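Local coordinates for protein lactaldehyde dehydrogenase (Escherichia coli, PDB 2IMP) that oxidises L-lactaldehyde irreversibly to L-lactate with NAD+ as the electron acceptor, and also acts on glycolaldehyde, as a homotetramer, at residues Glu123-Gln128 and Ile136-Arg141; Val345-Arg350 and Glu376-His381. All blocks are in the same frame, centred on the assembly; numbering follows the deposited sequence.

Interaction 1 of 2, residues Glu123-Gln128 and Ile136-Arg141; sequences EGEIIQ and ILLFKR
Ile127 and Ile136 meet in the closely packed part of this antiparallel strand pair, their CB atoms 4.0 Å apart, while Ile127 N donates to Ile136 O at 2.9 Å. Next along the ladder, Glu125 and Leu138 bond both ways: Glu125 N to Leu138 O and Leu138 N to Glu125 O, each 2.8 Å, the second with an N-H...O angle of 164°. On this face Leu138 lies beside the Glu125 side chain, both its methyls reaching OE1 at 3.4 Å, and the two side chains run in the same direction. The carboxylate itself is held by Lys463 and His464 of the third subunit. Ile126 and Leu137 occupy the opposite face, CG1 to CD2 at 4.0 Å. The strands, inclined at 169°, form a beta hairpin that belongs to the tetramer interface: a strand of the second subunit pairs with Gly124-Ile126, carrying the sheet across, while strand 470-478 flanks Ile136-Arg141. Beyond the last ladder pair a water bridges the strands, donating to Ile127 O and weakly accepting from Ile136 N. At the other fringe partly exposed Lys140, whose chain folds at chi2 and again at chi4 (56°), which sets NZ, donates to Glu123 O at 3.1 Å; an alanine here would probably leave that carbonyl without its ammonium donor and uncover Gly124 CA, on which Lys140 CG packs.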
loop_
_atom_site.group_PDB
_atom_site.type_symbol
_atom_site.label_atom_id
_atom_site.label_comp_id
_atom_site.label_asym_id
_atom_site.label_seq_id
_atom_site.Cartn_x
_atom_site.Cartn_y
_atom_site.Cartn_z
ATOM N N GLU A 123 3.394 -3.133 -7.513
ATOM C CA GLU A 123 2.125 -2.676 -8.060
ATOM C C GLU A 123 2.006 -1.233 -8.559
ATOM O O GLU A 123 2.619 -0.316 -8.024
ATOM C CB GLU A 123 1.013 -2.887 -7.023
ATOM C CG GLU A 123 1.098 -4.172 -6.218
ATOM C CD GLU A 123 -0.057 -4.311 -5.241
ATOM O OE1 GLU A 123 -0.488 -3.281 -4.678
ATOM O OE2 GLU A 123 -0.528 -5.448 -5.028
ATOM N N GLY A 124 1.182 -1.080 -9.591
ATOM C CA GLY A 124 0.872 0.221 -10.135
ATOM C C GLY A 124 -0.422 0.537 -9.394
ATOM O O GLY A 124 -0.838 -0.243 -8.536
ATOM N N GLU A 125 -1.074 1.649 -9.699
ATOM C CA GLU A 125 -2.297 1.981 -8.985
ATOM C C GLU A 125 -3.424 2.534 -9.860
ATOM O O GLU A 125 -3.187 3.078 -10.934
ATOM C CB GLU A 125 -1.990 3.009 -7.887
ATOM C CG GLU A 125 -0.766 2.669 -7.050
ATOM C CD GLU A 125 -0.091 3.897 -6.461
ATOM O OE1 GLU A 125 0.064 4.903 -7.183
ATOM O OE2 GLU A 125 0.297 3.850 -5.278
ATOM N N ILE A 126 -4.649 2.351 -9.388
ATOM C CA ILE A 126 -5.818 2.887 -10.057
ATOM C C ILE A 126 -6.450 3.959 -9.145
ATOM O O ILE A 126 -6.931 3.663 -8.046
ATOM C CB ILE A 126 -6.831 1.782 -10.402
ATOM C CG1 ILE A 126 -6.156 0.734 -11.297
ATOM C CG2 ILE A 126 -8.017 2.379 -11.156
ATOM C CD1 ILE A 126 -7.063 -0.394 -11.729
ATOM N N ILE A 127 -6.396 5.201 -9.609
ATOM C CA ILE A 127 -6.862 6.342 -8.840
ATOM C C ILE A 127 -8.205 6.939 -9.260
ATOM O O ILE A 127 -8.449 7.170 -10.445
ATOM C CB ILE A 127 -5.799 7.464 -8.896
ATOM C CG1 ILE A 127 -4.444 6.907 -8.448
ATOM C CG2 ILE A 127 -6.212 8.639 -8.023
ATOM C CD1 ILE A 127 -3.262 7.789 -8.845
ATOM N N GLN A 128 -9.061 7.185 -8.272
ATOM C CA GLN A 128 -10.356 7.792 -8.539
ATOM C C GLN A 128 -10.207 9.189 -9.157
ATOM O O GLN A 128 -9.414 10.005 -8.679
ATOM C CB GLN A 128 -11.176 7.924 -7.248
ATOM C CG GLN A 128 -11.610 6.611 -6.624
ATOM C CD GLN A 128 -12.487 5.788 -7.550
ATOM O OE1 GLN A 128 -13.544 6.242 -7.995
ATOM N NE2 GLN A 128 -12.053 4.567 -7.843
ATOM N N ILE A 136 -7.947 6.937 -14.028
ATOM C CA ILE A 136 -6.574 7.364 -13.862
ATOM C C ILE A 136 -5.690 6.156 -13.518
ATOM O O ILE A 136 -5.731 5.640 -12.403
ATOM C CB ILE A 136 -6.440 8.421 -12.752
ATOM C CG1 ILE A 136 -7.287 9.647 -13.094
ATOM C CG2 ILE A 136 -4.986 8.826 -12.601
ATOM C CD1 ILE A 136 -7.340 10.682 -11.984
ATOM N N LEU A 137 -4.933 5.701 -14.508
ATOM C CA LEU A 137 -4.068 4.551 -14.344
ATOM C C LEU A 137 -2.596 4.905 -14.139
ATOM O O LEU A 137 -1.973 5.515 -15.004
ATOM C CB LEU A 137 -4.186 3.630 -15.566
ATOM C CG LEU A 137 -5.604 3.231 -15.981
ATOM C CD1 LEU A 137 -5.544 2.404 -17.255
ATOM C CD2 LEU A 137 -6.273 2.456 -14.858
ATOM N N LEU A 138 -2.062 4.520 -12.989
ATOM C CA LEU A 138 -0.668 4.776 -12.689
ATOM C C LEU A 138 0.199 3.504 -12.814
ATOM O O LEU A 138 0.175 2.622 -11.951
ATOM C CB LEU A 138 -0.537 5.392 -11.287
ATOM C CG LEU A 138 0.862 5.809 -10.821
ATOM C CD1 LEU A 138 0.758 6.967 -9.828
ATOM C CD2 LEU A 138 1.574 4.607 -10.187
ATOM N N PHE A 139 0.923 3.413 -13.920
ATOM C CA PHE A 139 1.786 2.269 -14.162
ATOM C C PHE A 139 3.216 2.464 -13.656
ATOM O O PHE A 139 3.729 3.584 -13.627
ATOM C CB PHE A 139 1.895 1.963 -15.660
ATOM C CG PHE A 139 0.595 1.633 -16.329
ATOM C CD1 PHE A 139 -0.256 2.644 -16.764
ATOM C CD2 PHE A 139 0.247 0.306 -16.579
ATOM C CE1 PHE A 139 -1.424 2.344 -17.459
ATOM C CE2 PHE A 139 -0.922 -0.006 -17.271
ATOM C CZ PHE A 139 -1.762 1.015 -17.711
ATOM N N LYS A 140 3.844 1.363 -13.264
ATOM C CA LYS A 140 5.231 1.387 -12.828
ATOM C C LYS A 140 6.138 0.897 -13.972
ATOM O O LYS A 140 6.078 -0.270 -14.356
ATOM C CB LYS A 140 5.419 0.486 -11.604
ATOM C CG LYS A 140 4.727 0.985 -10.345
ATOM C CD LYS A 140 5.303 2.327 -9.915
ATOM C CE LYS A 140 4.699 2.790 -8.603
ATOM N NZ LYS A 140 4.880 1.772 -7.536
ATOM N N ARG A 141 6.940 1.797 -14.527
ATOM C CA ARG A 141 7.822 1.442 -15.633
ATOM C C ARG A 141 9.305 1.459 -15.257
ATOM O O ARG A 141 9.690 2.083 -14.272
ATOM C CB ARG A 141 7.633 2.418 -16.804
ATOM C CG ARG A 141 6.198 2.691 -17.220
ATOM C CD ARG A 141 5.517 1.455 -17.771
ATOM N NE ARG A 141 4.283 1.802 -18.473
ATOM C CZ ARG A 141 3.365 0.922 -18.867
ATOM N NH1 ARG A 141 3.530 -0.372 -18.625
ATOM N NH2 ARG A 141 2.280 1.339 -19.509
HETATM O O HOH W 1 -10.406 5.569 -12.102
#

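Interaction 2 of 2, residues Val345-Arg350 and Glu376-His381; sequences VEEGAR and EMSIMH
Glu347 reaches from the C-terminal turn of helix 331-346 to the start of the 3-10 turn at Ser378-Met380, and its carboxylate carries the polar part of the contact. The two oxygens divide the work. OE2 lies 3.0 Å from Ser378 OG, a hydroxyl whose proton has another acceptor within reach, so this bond is not settled. OE1 accepts a weak bond from Ser378 N, 3.4 Å long with an N-H...O angle of 151°. The chain is extended beyond CG, which carries CD out toward the serine.

The backbone supplies the second kind of interaction, within each segment. Gly348, the first residue to leave helical angles, has positive phi (122°) and forms a Schellman motif, its N bonding to Val345 O at 2.8 Å; a side chain on this residue would collide with the carbonyl oxygen of Glu347. Facing this turn, Met380 N to Met377 O and His381 N to Ser378 O hold the 3-10 turn, which lies in the loop between strands 368-371 and 388-394.

Van der Waals packing completes the contact and centres on buried Met377. Its side chain and that of Glu347 run antiparallel past one another, so that OE1 comes to 3.3 Å from Met377 CG and Met377 CG also touches Glu347 CB. Farther out, SD rests 4.2 Å from Ala349 CB, and the chain bends at chi3 (-136°) to put CE near Ala349 N. Beyond Ala349, Arg350 enters its strand, hydrogen-bonding through its backbone to Leu371 and forming a salt bridge from NH1 to Asp372 OD2.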
loop_
_atom_site.group_PDB
_atom_site.type_symbol
_atom_site.label_atom_id
_atom_site.label_comp_id
_atom_site.label_asym_id
_atom_site.label_seq_id
_atom_site.Cartn_x
_atom_site.Cartn_y
_atom_site.Cartn_z
ATOM N N VAL A 345 44.764 12.138 20.119
ATOM C CA VAL A 345 45.612 12.148 21.301
ATOM C C VAL A 345 46.088 13.571 21.657
ATOM O O VAL A 345 45.950 14.017 22.796
ATOM C CB VAL A 345 46.848 11.239 21.107
ATOM C CG1 VAL A 345 47.708 11.248 22.363
ATOM C CG2 VAL A 345 46.403 9.822 20.786
ATOM N N GLU A 346 46.633 14.269 20.664
ATOM C CA GLU A 346 47.099 15.634 20.862
ATOM C C GLU A 346 45.992 16.549 21.414
ATOM O O GLU A 346 46.253 17.469 22.188
ATOM C CB GLU A 346 47.619 16.211 19.543
ATOM C CG GLU A 346 48.678 15.356 18.866
ATOM C CD GLU A 346 49.179 15.966 17.567
ATOM O OE1 GLU A 346 48.337 16.357 16.730
ATOM O OE2 GLU A 346 50.413 16.046 17.379
ATOM N N GLU A 347 44.762 16.273 21.002
ATOM C CA GLU A 347 43.616 17.046 21.451
ATOM C C GLU A 347 43.155 16.696 22.881
ATOM O O GLU A 347 42.296 17.372 23.449
ATOM C CB GLU A 347 42.455 16.871 20.468
ATOM C CG GLU A 347 42.681 17.555 19.123
ATOM C CD GLU A 347 41.565 17.291 18.124
ATOM O OE1 GLU A 347 40.381 17.479 18.482
ATOM O OE2 GLU A 347 41.875 16.905 16.976
ATOM N N GLY A 348 43.734 15.639 23.447
ATOM C CA GLY A 348 43.374 15.247 24.799
ATOM C C GLY A 348 42.837 13.838 24.961
ATOM O O GLY A 348 42.542 13.412 26.078
ATOM N N ALA A 349 42.704 13.113 23.856
ATOM C CA ALA A 349 42.195 11.747 23.907
ATOM C C ALA A 349 43.109 10.771 24.678
ATOM O O ALA A 349 44.322 10.748 24.479
ATOM C CB ALA A 349 41.961 11.228 22.490
ATOM N N ARG A 350 42.507 9.972 25.550
ATOM C CA ARG A 350 43.256 9.015 26.349
ATOM C C ARG A 350 43.305 7.589 25.738
ATOM O O ARG A 350 42.285 6.903 25.660
ATOM C CB ARG A 350 42.650 8.955 27.757
ATOM C CG ARG A 350 43.594 8.451 28.839
ATOM C CD ARG A 350 42.914 8.458 30.201
ATOM N NE ARG A 350 41.953 7.366 30.347
ATOM C CZ ARG A 350 40.977 7.345 31.248
ATOM N NH1 ARG A 350 40.822 8.360 32.087
ATOM N NH2 ARG A 350 40.159 6.304 31.320
ATOM N N GLU A 376 33.525 17.526 20.652
ATOM C CA GLU A 376 34.199 18.544 19.858
ATOM C C GLU A 376 35.311 17.990 18.938
ATOM O O GLU A 376 35.383 18.337 17.761
ATOM C CB GLU A 376 34.813 19.592 20.788
ATOM C CG GLU A 376 33.946 19.968 21.979
ATOM C CD GLU A 376 34.684 20.844 22.981
ATOM O OE1 GLU A 376 35.096 21.967 22.611
ATOM O OE2 GLU A 376 34.854 20.411 24.142
ATOM N N MET A 377 36.164 17.140 19.504
ATOM C CA MET A 377 37.279 16.537 18.779
ATOM C C MET A 377 36.968 16.092 17.335
ATOM O O MET A 377 35.913 15.520 17.063
ATOM C CB MET A 377 37.834 15.345 19.569
ATOM C CG MET A 377 38.706 15.739 20.757
ATOM S SD MET A 377 39.304 14.340 21.741
ATOM C CE MET A 377 39.026 14.959 23.407
ATOM N N SER A 378 37.905 16.362 16.430
ATOM C CA SER A 378 37.746 16.008 15.026
ATOM C C SER A 378 37.558 14.501 14.757
ATOM O O SER A 378 37.037 14.114 13.713
ATOM C CB SER A 378 38.941 16.522 14.216
ATOM O OG SER A 378 40.155 15.971 14.693
ATOM N N ILE A 379 37.984 13.664 15.698
ATOM C CA ILE A 379 37.829 12.227 15.526
ATOM C C ILE A 379 36.345 11.789 15.522
ATOM O O ILE A 379 35.998 10.705 15.054
ATOM C CB ILE A 379 38.583 11.445 16.625
ATOM C CG1 ILE A 379 38.625 9.961 16.260
ATOM C CG2 ILE A 379 37.903 11.642 17.972
ATOM C CD1 ILE A 379 39.546 9.151 17.127
ATOM N N MET A 380 35.494 12.661 16.052
ATOM C CA MET A 380 34.061 12.416 16.104
ATOM C C MET A 380 33.333 12.875 14.823
ATOM O O MET A 380 32.143 12.620 14.642
ATOM C CB MET A 380 33.455 13.137 17.308
ATOM C CG MET A 380 34.017 12.698 18.643
ATOM S SD MET A 380 33.662 10.975 18.999
ATOM C CE MET A 380 32.095 11.129 19.828
ATOM N N HIS A 381 34.076 13.549 13.950
ATOM C CA HIS A 381 33.525 14.058 12.703
ATOM C C HIS A 381 34.329 13.664 11.437
ATOM O O HIS A 381 34.326 14.386 10.441
ATOM C CB HIS A 381 33.407 15.582 12.791
ATOM C CG HIS A 381 32.684 16.061 14.011
ATOM N ND1 HIS A 381 31.350 15.799 14.238
ATOM C CD2 HIS A 381 33.113 16.773 15.083
ATOM C CE1 HIS A 381 30.988 16.327 15.396
ATOM N NE2 HIS A 381 32.042 16.922 15.926
#

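In the fold
From the N terminus, the chain first reaches interaction 1, where strand 123-127 turns back through residues 128-133 onto strand 134-149 and closes a short hairpin. The centre of interaction 1 lies about 32 Å from that of the chain; strand 470-478, from near the C terminus, pairs beside it, and the contact reaches all three other subunits. Interaction 2 opens only afterwards: 25 residues, which hold most of strand 350-353 and all of strand 368-371, separate its segments, and it ties the C-terminal turn of helix 331-346 to the loop before strand 388-394. The two loops follow in series, neither nested nor crossed. Their centres stand about 53 Å apart on opposite sides of the chain's centre, and no other subunit touches interaction 2.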